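Long-range contacts in p-47 protein (Clostridium botulinum E1 str. 'BoNT E Beluga', PDB 5WIX), which is of unknown function but has a tubular lipid-binding (TULIP) fold resembling bactericidal/permeability-increasing protein, so it may bind lipids: residues V26-S30 and I406-N410; F83-G87 and L98-P103; I238-L242 and N269-G275; N279-W285 and P297-F302. All coordinates share one frame. Residue numbers count along the deposited sequence, not the author numbering.

Interaction 1 of 4, residues V26-S30 and I406-N410; sequences VYGCS and IVNWN
Y27 and W409 lose the most surface here, with C29 next. All three are buried. Strand 26-30 is fully extended, and so is the short strand 407-409. Their axes run almost parallel, at 8°, and approach to 8.5 Å. Y27 lies opposite V407 and C29 opposite W409, each pair with CA atoms 7.1 Å apart. That spacing is too wide for strand pairing, so the two strands meet through side chains. Y27 takes the m rotamer and lays its ring over V407. V407 CG2 sits 3.6 Å from the ring centroid of Y27, a CH-pi contact over the face. Further out, OH of Y27 reaches CB of I406 at 3.3 Å. The two strands belong to different sheets. Strand 25-30 pairs with 203-210 and 234-238 in the six-stranded antiparallel sheet. Strand 407-409 pairs with 174-177 in the large curled sheet. The contact is therefore face-to-face sheet packing in the core of this TULIP-type protein. W409, also m, fills the gap. CB of C29 lies 3.4 Å from the centroid of the five-membered ring of W409, another CH-pi contact. SG of C29 (t rotamer) is 4.3 Å from the same centroid, a sulfur-aromatic contact over the face. The far edge of the indole reaches back to Y27, with CZ2 of W409 4.0 Å from CB of Y27. Y204 meets the W409 ring with planes at about 60°.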
loop_
_atom_site.group_PDB
_atom_site.type_symbol
_atom_site.label_atom_id
_atom_site.label_comp_id
_atom_site.label_asym_id
_atom_site.label_seq_id
_atom_site.Cartn_x
_atom_site.Cartn_y
_atom_site.Cartn_z
ATOM N N VAL A 26 1.812 1.517 -2.473
ATOM C CA VAL A 26 0.906 2.259 -3.341
ATOM C C VAL A 26 -0.426 2.418 -2.623
ATOM O O VAL A 26 -0.954 1.432 -2.095
ATOM C CB VAL A 26 0.717 1.539 -4.690
ATOM C CG1 VAL A 26 -0.198 2.329 -5.614
ATOM C CG2 VAL A 26 2.067 1.288 -5.342
ATOM N N TYR A 27 -0.947 3.648 -2.566
ATOM C CA TYR A 27 -2.292 3.903 -2.014
ATOM C C TYR A 27 -3.282 4.277 -3.109
ATOM O O TYR A 27 -2.883 4.855 -4.119
ATOM C CB TYR A 27 -2.256 5.016 -0.970
ATOM C CG TYR A 27 -1.135 4.862 0.020
ATOM C CD1 TYR A 27 -1.319 4.176 1.212
ATOM C CD2 TYR A 27 0.102 5.392 -0.248
ATOM C CE1 TYR A 27 -0.296 4.026 2.125
ATOM C CE2 TYR A 27 1.135 5.260 0.630
ATOM C CZ TYR A 27 0.943 4.575 1.832
ATOM O OH TYR A 27 1.997 4.442 2.723
ATOM N N GLY A 28 -4.564 3.980 -2.896
ATOM C CA GLY A 28 -5.582 4.273 -3.896
ATOM C C GLY A 28 -6.988 4.530 -3.370
ATOM O O GLY A 28 -7.404 3.965 -2.350
ATOM N N CYS A 29 -7.727 5.389 -4.072
ATOM C CA CYS A 29 -9.104 5.725 -3.683
ATOM C C CYS A 29 -10.088 5.883 -4.867
ATOM O O CYS A 29 -9.744 6.387 -5.940
ATOM C CB CYS A 29 -9.111 7.010 -2.840
ATOM S SG CYS A 29 -10.722 7.404 -2.078
ATOM N N SER A 30 -11.322 5.449 -4.637
ATOM C CA SER A 30 -12.395 5.551 -5.617
ATOM C C SER A 30 -12.736 7.004 -5.883
ATOM O O SER A 30 -12.882 7.797 -4.948
ATOM C CB SER A 30 -13.639 4.801 -5.120
ATOM O OG SER A 30 -14.751 4.937 -5.992
ATOM N N ILE A 406 -0.534 6.061 6.984
ATOM C CA ILE A 406 0.100 7.069 6.147
ATOM C C ILE A 406 -0.913 7.945 5.374
ATOM O O ILE A 406 -1.012 9.155 5.625
ATOM C CB ILE A 406 1.076 6.413 5.179
ATOM C CG1 ILE A 406 2.059 5.575 5.980
ATOM C CG2 ILE A 406 1.820 7.463 4.414
ATOM C CD1 ILE A 406 2.792 6.382 7.016
ATOM N N VAL A 407 -1.672 7.349 4.456
ATOM C CA VAL A 407 -2.616 8.143 3.684
ATOM C C VAL A 407 -4.046 7.974 4.153
ATOM O O VAL A 407 -4.589 6.868 4.132
ATOM C CB VAL A 407 -2.570 7.812 2.187
ATOM C CG1 VAL A 407 -3.621 8.600 1.467
ATOM C CG2 VAL A 407 -1.205 8.126 1.607
ATOM N N ASN A 408 -4.638 9.086 4.580
ATOM C CA ASN A 408 -6.070 9.164 4.835
ATOM C C ASN A 408 -6.699 9.996 3.752
ATOM O O ASN A 408 -6.467 11.203 3.675
ATOM C CB ASN A 408 -6.369 9.784 6.201
ATOM C CG ASN A 408 -5.628 9.107 7.321
ATOM O OD1 ASN A 408 -6.024 8.039 7.784
ATOM N ND2 ASN A 408 -4.544 9.726 7.767
ATOM N N TRP A 409 -7.486 9.362 2.899
ATOM C CA TRP A 409 -8.126 10.089 1.808
ATOM C C TRP A 409 -9.233 10.996 2.321
ATOM O O TRP A 409 -10.112 10.558 3.072
ATOM C CB TRP A 409 -8.690 9.124 0.776
ATOM C CG TRP A 409 -7.651 8.301 0.129
ATOM C CD1 TRP A 409 -7.328 7.008 0.424
ATOM C CD2 TRP A 409 -6.775 8.704 -0.929
ATOM N NE1 TRP A 409 -6.310 6.579 -0.390
ATOM C CE2 TRP A 409 -5.952 7.598 -1.228
ATOM C CE3 TRP A 409 -6.616 9.884 -1.665
ATOM C CZ2 TRP A 409 -4.982 7.640 -2.225
ATOM C CZ3 TRP A 409 -5.648 9.927 -2.648
ATOM C CH2 TRP A 409 -4.845 8.813 -2.923
ATOM N N ASN A 410 -9.174 12.259 1.903
ATOM C CA ASN A 410 -10.139 13.280 2.306
ATOM C C ASN A 410 -10.084 13.560 3.794
ATOM O O ASN A 410 -11.108 13.888 4.400
ATOM C CB ASN A 410 -11.563 12.873 1.919
ATOM C CG ASN A 410 -11.699 12.566 0.447
ATOM O OD1 ASN A 410 -11.764 13.476 -0.385
ATOM N ND2 ASN A 410 -11.760 11.279 0.113
#

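Interaction 2 of 4, residues F83-G87 and L98-P103; sequences FIKEG and LSGVIP
I84 points toward segment 98-103 and overlaps L98 and P103. Its chi1 is -32°, between wells, and its chi2 is t. Its CD1 is 4.0 Å from CB of L98, and its CG1 is 4.2 Å from CD of P103 and 3.3 Å from O of V101. Its extended backbone makes two hydrogen bonds to the loop. G100 N donates to I84 O at 3.0 Å. I84 N donates weakly to V101 O at 3.4 Å. F83 is nearest I102, E86 nearest S99 and G87 nearest L98, with CA distances of 4.3 to 5.0 Å. A third hydrogen bond, weak, runs from L98 N to G87 O at 3.0 Å. The CA-to-CB bond of F83 points away, yet its m rotamer brings CD1 within 4.1 Å of CD1 of I102. G87 (phi 156°, psi 175°) and G100 (phi 95°, psi -10°) have backbone angles suited to glycine. Residues 98-101 form a type II beta turn, closed by V101 N to L98 O at 3.2 Å, with G100 at its third position. Near the end of strand 78-85, where the chain turns a corner at E86, K85 and E86 both face I63, a classic beta bulge against strand 58-70.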
loop_
_atom_site.group_PDB
_atom_site.type_symbol
_atom_site.label_atom_id
_atom_site.label_comp_id
_atom_site.label_asym_id
_atom_site.label_seq_id
_atom_site.Cartn_x
_atom_site.Cartn_y
_atom_site.Cartn_z
ATOM N N PHE A 83 -19.918 22.049 -13.159
ATOM C CA PHE A 83 -21.322 22.412 -13.312
ATOM C C PHE A 83 -21.560 23.820 -12.765
ATOM O O PHE A 83 -21.477 24.043 -11.554
ATOM C CB PHE A 83 -22.250 21.429 -12.582
ATOM C CG PHE A 83 -22.186 20.001 -13.081
ATOM C CD1 PHE A 83 -23.296 19.416 -13.678
ATOM C CD2 PHE A 83 -21.043 19.230 -12.909
ATOM C CE1 PHE A 83 -23.258 18.099 -14.115
ATOM C CE2 PHE A 83 -20.998 17.914 -13.350
ATOM C CZ PHE A 83 -22.106 17.347 -13.948
ATOM N N ILE A 84 -21.852 24.770 -13.647
ATOM C CA ILE A 84 -22.258 26.095 -13.201
ATOM C C ILE A 84 -23.771 26.112 -13.146
ATOM O O ILE A 84 -24.412 25.531 -14.015
ATOM C CB ILE A 84 -21.742 27.191 -14.142
ATOM C CG1 ILE A 84 -20.396 26.772 -14.746
ATOM C CG2 ILE A 84 -21.661 28.525 -13.414
ATOM C CD1 ILE A 84 -19.630 27.885 -15.436
ATOM N N LYS A 85 -24.356 26.745 -12.134
ATOM C CA LYS A 85 -25.815 26.839 -12.098
ATOM C C LYS A 85 -26.288 28.293 -11.996
ATOM O O LYS A 85 -27.480 28.578 -12.093
ATOM C CB LYS A 85 -26.384 26.005 -10.948
ATOM C CG LYS A 85 -27.731 25.366 -11.278
ATOM C CD LYS A 85 -27.655 23.842 -11.312
ATOM C CE LYS A 85 -28.986 23.231 -11.745
ATOM N NZ LYS A 85 -29.049 21.761 -11.490
ATOM N N GLU A 86 -25.342 29.206 -11.808
ATOM C CA GLU A 86 -25.616 30.637 -11.850
ATOM C C GLU A 86 -24.345 31.353 -12.261
ATOM O O GLU A 86 -23.251 30.925 -11.918
ATOM C CB GLU A 86 -26.111 31.160 -10.497
ATOM C CG GLU A 86 -26.569 32.622 -10.532
ATOM C CD GLU A 86 -26.701 33.252 -9.152
ATOM O OE1 GLU A 86 -26.993 32.524 -8.178
ATOM O OE2 GLU A 86 -26.508 34.484 -9.046
ATOM N N GLY A 87 -24.481 32.440 -13.006
ATOM C CA GLY A 87 -23.312 33.189 -13.408
ATOM C C GLY A 87 -23.449 34.025 -14.664
ATOM O O GLY A 87 -24.480 33.999 -15.347
ATOM N N LEU A 98 -23.715 32.212 -17.646
ATOM C CA LEU A 98 -23.116 30.886 -17.578
ATOM C C LEU A 98 -23.972 29.869 -16.817
ATOM O O LEU A 98 -23.500 28.775 -16.509
ATOM C CB LEU A 98 -21.726 30.975 -16.939
ATOM C CG LEU A 98 -20.763 31.918 -17.664
ATOM C CD1 LEU A 98 -19.319 31.796 -17.149
ATOM C CD2 LEU A 98 -20.826 31.667 -19.159
ATOM N N SER A 99 -25.222 30.229 -16.526
ATOM C CA SER A 99 -26.168 29.303 -15.900
ATOM C C SER A 99 -26.330 28.032 -16.746
ATOM O O SER A 99 -26.891 28.071 -17.840
ATOM C CB SER A 99 -27.538 29.969 -15.692
ATOM O OG SER A 99 -27.439 31.210 -15.009
ATOM N N GLY A 100 -25.817 26.910 -16.244
ATOM C CA GLY A 100 -26.016 25.630 -16.901
ATOM C C GLY A 100 -24.919 25.156 -17.839
ATOM O O GLY A 100 -24.956 24.004 -18.280
ATOM N N VAL A 101 -23.952 26.019 -18.158
ATOM C CA VAL A 101 -22.822 25.594 -18.989
ATOM C C VAL A 101 -21.935 24.618 -18.218
ATOM O O VAL A 101 -21.723 24.758 -17.006
ATOM C CB VAL A 101 -21.959 26.772 -19.465
ATOM C CG1 VAL A 101 -21.288 26.423 -20.790
ATOM C CG2 VAL A 101 -22.810 28.006 -19.634
ATOM N N ILE A 102 -21.426 23.612 -18.918
ATOM C CA ILE A 102 -20.671 22.567 -18.244
ATOM C C ILE A 102 -19.312 22.343 -18.912
ATOM O O ILE A 102 -19.172 21.489 -19.800
ATOM C CB ILE A 102 -21.468 21.256 -18.197
ATOM C CG1 ILE A 102 -22.868 21.522 -17.642
ATOM C CG2 ILE A 102 -20.744 20.238 -17.339
ATOM C CD1 ILE A 102 -23.761 20.316 -17.633
ATOM N N PRO A 103 -18.311 23.138 -18.489
ATOM C CA PRO A 103 -16.946 23.033 -19.008
ATOM C C PRO A 103 -16.213 21.829 -18.454
ATOM O O PRO A 103 -16.529 21.330 -17.365
ATOM C CB PRO A 103 -16.283 24.336 -18.544
ATOM C CG PRO A 103 -17.095 24.820 -17.405
ATOM C CD PRO A 103 -18.487 24.303 -17.599
#

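Interaction 3 of 4, residues I238-L242 and N269-G275; sequences ISEKL and NTSDTTG
This is a polar contact between the start of a helix and a loop. Helix 240-252 follows strand 234-238 of the six-stranded sheet. The loop links strands 265-269 and 275-279 of the antiparallel sheet that contains strand 293-307. S239 is the N-cap, in the p rotamer, and its OG accepts a weak hydrogen bond from L242 N at 3.4 Å. From E240 on, the backbone is helical. The nearest CA atoms are those of K241 and G275, 4.8 Å apart. K241 N donates to T273 O at 2.9 Å. O of T273 also lies 3.2 Å from CB of E240. E240 points toward the loop with chi1 and chi2 both t. Its OE1 accepts from G275 N at 3.0 Å and passes 3.1 Å from CG2 of T274. CB of S239 rests 4.1 Å from CB of T273. The loop is held in shape by its own hydrogen bonds: T270 N and S271 N both donate to T274 O, at 3.0 and 3.1 Å. CD of K241 lies 3.5 Å from OD1 of N269, but the end of the side chain leads away to E245, where NZ forms a salt bridge. Amides in the first helical turn lack a carbonyl one turn back, so T273 O serves K241 N, while OE1 of E240 takes up G275 N. Helix start and loop are thus joined mainly through backbone polar groups.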
loop_
_atom_site.group_PDB
_atom_site.type_symbol
_atom_site.label_atom_id
_atom_site.label_comp_id
_atom_site.label_asym_id
_atom_site.label_seq_id
_atom_site.Cartn_x
_atom_site.Cartn_y
_atom_site.Cartn_z
ATOM N N ILE A 238 1.163 -3.242 -0.426
ATOM C CA ILE A 238 2.527 -3.365 0.115
ATOM C C ILE A 238 3.388 -4.301 -0.739
ATOM O O ILE A 238 2.970 -5.432 -1.051
ATOM C CB ILE A 238 2.507 -3.889 1.556
ATOM C CG1 ILE A 238 1.949 -2.831 2.504
ATOM C CG2 ILE A 238 3.891 -4.271 1.992
ATOM C CD1 ILE A 238 1.231 -3.430 3.696
ATOM N N SER A 239 4.569 -3.817 -1.127
ATOM C CA SER A 239 5.530 -4.603 -1.907
ATOM C C SER A 239 5.886 -5.906 -1.188
ATOM O O SER A 239 5.765 -5.994 0.039
ATOM C CB SER A 239 6.803 -3.799 -2.153
ATOM O OG SER A 239 7.633 -3.807 -0.992
ATOM N N GLU A 240 6.357 -6.903 -1.934
ATOM C CA GLU A 240 6.728 -8.172 -1.315
ATOM C C GLU A 240 7.775 -7.989 -0.209
ATOM O O GLU A 240 7.614 -8.523 0.892
ATOM C CB GLU A 240 7.252 -9.163 -2.351
ATOM C CG GLU A 240 8.158 -10.238 -1.748
ATOM C CD GLU A 240 8.351 -11.441 -2.657
ATOM O OE1 GLU A 240 9.505 -11.729 -3.032
ATOM O OE2 GLU A 240 7.353 -12.116 -2.979
ATOM N N LYS A 241 8.821 -7.217 -0.495
ATOM C CA LYS A 241 9.907 -7.030 0.461
ATOM C C LYS A 241 9.368 -6.525 1.791
ATOM O O LYS A 241 9.478 -7.214 2.812
ATOM C CB LYS A 241 10.974 -6.067 -0.080
ATOM C CG LYS A 241 12.176 -5.873 0.855
ATOM C CD LYS A 241 13.302 -5.043 0.205
ATOM C CE LYS A 241 13.401 -3.635 0.810
ATOM N NZ LYS A 241 13.293 -3.619 2.315
ATOM N N LEU A 242 8.746 -5.351 1.786
ATOM C CA LEU A 242 8.225 -4.769 3.030
ATOM C C LEU A 242 7.365 -5.752 3.817
ATOM O O LEU A 242 7.376 -5.777 5.058
ATOM C CB LEU A 242 7.420 -3.513 2.719
ATOM C CG LEU A 242 8.260 -2.365 2.158
ATOM C CD1 LEU A 242 7.395 -1.140 1.991
ATOM C CD2 LEU A 242 9.427 -2.049 3.073
ATOM N N ASN A 269 17.846 -9.196 -0.726
ATOM C CA ASN A 269 17.211 -8.653 -1.916
ATOM C C ASN A 269 17.402 -9.543 -3.152
ATOM O O ASN A 269 18.480 -10.111 -3.363
ATOM C CB ASN A 269 17.739 -7.239 -2.187
ATOM C CG ASN A 269 17.174 -6.203 -1.216
ATOM O OD1 ASN A 269 16.441 -6.537 -0.283
ATOM N ND2 ASN A 269 17.515 -4.936 -1.440
ATOM N N THR A 270 16.337 -9.675 -3.947
ATOM C CA THR A 270 16.394 -10.329 -5.263
ATOM C C THR A 270 15.881 -9.365 -6.345
ATOM O O THR A 270 16.220 -9.483 -7.525
ATOM C CB THR A 270 15.576 -11.649 -5.293
ATOM O OG1 THR A 270 14.501 -11.579 -4.348
ATOM C CG2 THR A 270 16.456 -12.838 -4.951
ATOM N N SER A 271 15.038 -8.431 -5.912
ATOM C CA SER A 271 14.714 -7.218 -6.649
ATOM C C SER A 271 14.746 -6.070 -5.638
ATOM O O SER A 271 15.132 -6.266 -4.482
ATOM C CB SER A 271 13.341 -7.325 -7.325
ATOM O OG SER A 271 13.041 -6.187 -8.125
ATOM N N ASP A 272 14.339 -4.876 -6.048
ATOM C CA ASP A 272 14.194 -3.790 -5.085
ATOM C C ASP A 272 12.835 -3.890 -4.419
ATOM O O ASP A 272 12.504 -3.073 -3.564
ATOM C CB ASP A 272 14.359 -2.423 -5.745
ATOM C CG ASP A 272 15.692 -2.267 -6.436
ATOM O OD1 ASP A 272 16.717 -2.220 -5.721
ATOM O OD2 ASP A 272 15.714 -2.188 -7.688
ATOM N N THR A 273 12.047 -4.894 -4.815
ATOM C CA THR A 273 10.735 -5.160 -4.199
ATOM C C THR A 273 10.500 -6.656 -3.928
ATOM O O THR A 273 9.511 -7.037 -3.308
ATOM C CB THR A 273 9.600 -4.654 -5.080
ATOM O OG1 THR A 273 9.724 -5.240 -6.383
ATOM C CG2 THR A 273 9.648 -3.131 -5.198
ATOM N N THR A 274 11.412 -7.495 -4.410
ATOM C CA THR A 274 11.340 -8.937 -4.202
ATOM C C THR A 274 12.370 -9.337 -3.147
ATOM O O THR A 274 13.518 -8.896 -3.215
ATOM C CB THR A 274 11.603 -9.688 -5.521
ATOM O OG1 THR A 274 10.702 -9.196 -6.514
ATOM C CG2 THR A 274 11.394 -11.176 -5.380
ATOM N N GLY A 275 11.974 -10.163 -2.178
ATOM C CA GLY A 275 12.863 -10.494 -1.076
ATOM C C GLY A 275 12.723 -11.865 -0.424
ATOM O O GLY A 275 11.610 -12.380 -0.253
#

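Interaction 4 of 4, residues N279-W285 and P297-F302; sequences NKNTLNW and PEINDF
The apolar centre is I299 with L283 and W285. CD1 of I299 is 3.4 Å from CE3 of W285, and CB of I299 is 4.2 Å from CD1 of L283. L283 CD1 also touches CB of F302 at 3.9 Å. P297 adds its CG, 3.5 Å from CB of W285. L283 and I299 share one face of the sheet. On this side F387 of helix 370-390 meets the W285 ring edge-to-face, and OG of S386 is hydrogen-bonded to NE1 of W285. The backbones run antiparallel in the sheet that contains strand 293-307. L283 and I299 are a hydrogen-bonded pair, with L283 N to I299 O at 3.1 Å and a weak return from I299 N to L283 O at 3.3 Å. N284 and E298, a non-hydrogen-bonded pair, face the other way. W285 N donates weakly to P297 O at 3.1 Å. Where the strand turns a corner, N300 and D301 both face S317, a classic beta bulge. N279, with chi1 p, bridges this bend. Its OD1 accepts from F302 N at 2.8 Å, and its backbone N donates to F302 O at 3.1 Å. Its ND2 donates to N281 O at 3.1 Å and, weakly, to N300 O at 3.0 Å.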
loop_
_atom_site.group_PDB
_atom_site.type_symbol
_atom_site.label_atom_id
_atom_site.label_comp_id
_atom_site.label_asym_id
_atom_site.label_seq_id
_atom_site.Cartn_x
_atom_site.Cartn_y
_atom_site.Cartn_z
ATOM N N ASN A 279 18.563 -16.900 7.303
ATOM C CA ASN A 279 19.146 -16.733 8.634
ATOM C C ASN A 279 20.510 -16.028 8.578
ATOM O O ASN A 279 21.307 -16.241 7.648
ATOM C CB ASN A 279 19.281 -18.083 9.322
ATOM C CG ASN A 279 20.211 -19.019 8.584
ATOM O OD1 ASN A 279 20.270 -19.028 7.353
ATOM N ND2 ASN A 279 20.950 -19.818 9.339
ATOM N N LYS A 280 20.772 -15.174 9.567
ATOM C CA LYS A 280 22.004 -14.379 9.593
ATOM C C LYS A 280 23.125 -15.231 10.139
ATOM O O LYS A 280 24.299 -15.015 9.841
ATOM C CB LYS A 280 21.831 -13.111 10.447
ATOM C CG LYS A 280 23.033 -12.147 10.441
ATOM C CD LYS A 280 22.879 -11.004 11.469
ATOM C CE LYS A 280 21.814 -9.973 11.070
ATOM N NZ LYS A 280 21.657 -8.884 12.087
ATOM N N ASN A 281 22.726 -16.219 10.935
ATOM C CA ASN A 281 23.635 -17.077 11.679
ATOM C C ASN A 281 22.898 -18.247 12.322
ATOM O O ASN A 281 21.701 -18.456 12.067
ATOM C CB ASN A 281 24.366 -16.271 12.751
ATOM C CG ASN A 281 23.427 -15.404 13.573
ATOM O OD1 ASN A 281 22.322 -15.817 13.930
ATOM N ND2 ASN A 281 23.862 -14.187 13.866
ATOM N N THR A 282 23.610 -18.989 13.170
ATOM C CA THR A 282 23.064 -20.193 13.776
ATOM C C THR A 282 21.843 -19.854 14.633
ATOM O O THR A 282 21.893 -18.964 15.489
ATOM C CB THR A 282 24.124 -20.940 14.637
ATOM O OG1 THR A 282 25.300 -21.205 13.857
ATOM C CG2 THR A 282 23.558 -22.259 15.152
ATOM N N LEU A 283 20.742 -20.555 14.382
ATOM C CA LEU A 283 19.541 -20.398 15.188
ATOM C C LEU A 283 19.519 -21.420 16.324
ATOM O O LEU A 283 19.483 -22.631 16.077
ATOM C CB LEU A 283 18.289 -20.546 14.314
ATOM C CG LEU A 283 18.382 -19.848 12.958
ATOM C CD1 LEU A 283 17.148 -20.149 12.094
ATOM C CD2 LEU A 283 18.570 -18.349 13.143
ATOM N N ASN A 284 19.529 -20.949 17.567
ATOM C CA ASN A 284 19.546 -21.890 18.694
ATOM C C ASN A 284 18.142 -22.255 19.155
ATOM O O ASN A 284 17.460 -21.474 19.847
ATOM C CB ASN A 284 20.362 -21.317 19.849
ATOM C CG ASN A 284 21.778 -20.944 19.425
ATOM O OD1 ASN A 284 22.505 -21.750 18.837
ATOM N ND2 ASN A 284 22.163 -19.700 19.698
ATOM N N TRP A 285 17.698 -23.442 18.752
ATOM C CA TRP A 285 16.355 -23.876 19.113
ATOM C C TRP A 285 16.203 -24.001 20.618
ATOM O O TRP A 285 17.181 -24.159 21.359
ATOM C CB TRP A 285 16.019 -25.204 18.460
ATOM C CG TRP A 285 14.568 -25.417 18.315
ATOM C CD1 TRP A 285 13.767 -26.182 19.102
ATOM C CD2 TRP A 285 13.727 -24.853 17.311
ATOM N NE1 TRP A 285 12.469 -26.140 18.649
ATOM C CE2 TRP A 285 12.419 -25.329 17.547
ATOM C CE3 TRP A 285 13.949 -23.993 16.236
ATOM C CZ2 TRP A 285 11.342 -24.969 16.752
ATOM C CZ3 TRP A 285 12.879 -23.636 15.451
ATOM C CH2 TRP A 285 11.587 -24.125 15.712
ATOM N N PRO A 297 18.370 -28.551 19.556
ATOM C CA PRO A 297 18.839 -28.640 18.169
ATOM C C PRO A 297 19.224 -27.277 17.652
ATOM O O PRO A 297 18.813 -26.284 18.247
ATOM C CB PRO A 297 17.634 -29.200 17.430
ATOM C CG PRO A 297 16.472 -28.685 18.216
ATOM C CD PRO A 297 16.905 -28.671 19.655
ATOM N N GLU A 298 20.014 -27.225 16.585
ATOM C CA GLU A 298 20.343 -25.942 15.976
ATOM C C GLU A 298 20.221 -25.999 14.462
ATOM O O GLU A 298 20.839 -26.842 13.802
ATOM C CB GLU A 298 21.745 -25.488 16.382
ATOM C CG GLU A 298 22.822 -26.490 16.090
ATOM C CD GLU A 298 24.092 -26.223 16.876
ATOM O OE1 GLU A 298 25.007 -25.613 16.277
ATOM O OE2 GLU A 298 24.176 -26.622 18.072
ATOM N N ILE A 299 19.413 -25.091 13.921
ATOM C CA ILE A 299 19.307 -24.923 12.483
ATOM C C ILE A 299 20.470 -24.068 11.981
ATOM O O ILE A 299 20.725 -22.982 12.511
ATOM C CB ILE A 299 17.972 -24.267 12.084
ATOM C CG1 ILE A 299 16.788 -25.100 12.587
ATOM C CG2 ILE A 299 17.896 -24.179 10.586
ATOM C CD1 ILE A 299 15.740 -24.309 13.355
ATOM N N ASN A 300 21.163 -24.548 10.954
ATOM C CA ASN A 300 22.384 -23.894 10.496
ATOM C C ASN A 300 22.247 -22.966 9.296
ATOM O O ASN A 300 22.971 -21.969 9.209
ATOM C CB ASN A 300 23.429 -24.949 10.182
ATOM C CG ASN A 300 24.153 -25.399 11.410
ATOM O OD1 ASN A 300 24.514 -24.579 12.257
ATOM N ND2 ASN A 300 24.351 -26.706 11.536
ATOM N N ASP A 301 21.363 -23.317 8.358
ATOM C CA ASP A 301 20.922 -22.386 7.313
ATOM C C ASP A 301 19.401 -22.478 7.120
ATOM O O ASP A 301 18.803 -23.560 7.166
ATOM C CB ASP A 301 21.663 -22.623 5.991
ATOM C CG ASP A 301 21.634 -24.065 5.542
ATOM O OD1 ASP A 301 20.612 -24.753 5.745
ATOM O OD2 ASP A 301 22.648 -24.511 4.964
ATOM N N PHE A 302 18.780 -21.321 6.927
ATOM C CA PHE A 302 17.329 -21.223 6.937
ATOM C C PHE A 302 16.890 -20.321 5.818
ATOM O O PHE A 302 17.502 -19.282 5.580
ATOM C CB PHE A 302 16.855 -20.681 8.271
ATOM C CG PHE A 302 15.370 -20.474 8.371
ATOM C CD1 PHE A 302 14.576 -21.406 9.031
ATOM C CD2 PHE A 302 14.782 -19.329 7.878
ATOM C CE1 PHE A 302 13.219 -21.212 9.167
ATOM C CE2 PHE A 302 13.429 -19.129 8.004
ATOM C CZ PHE A 302 12.643 -20.069 8.656
#

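The four contacts are spread along an elongated chain. Interaction 1 is the most central, its centre about 9 Å from the centre of the chain. Interactions 2, 3 and 4 all fall between its two strands in the sequence. Interaction 2 shares the curled sheet with interaction 1, their centres about 31 Å apart. Interaction 3 comes within about 5 Å of interaction 1 at the nearest atoms. Strand 25-30 of interaction 1 is the sheet neighbour of strand 234-238, which leads into interaction 3. Strand 275-279 runs from the loop of interaction 3 to interaction 4; their centres are about 23 Å apart. Interactions 2 and 4 lie on opposite sides of the chain centre, their centres about 71 Å apart.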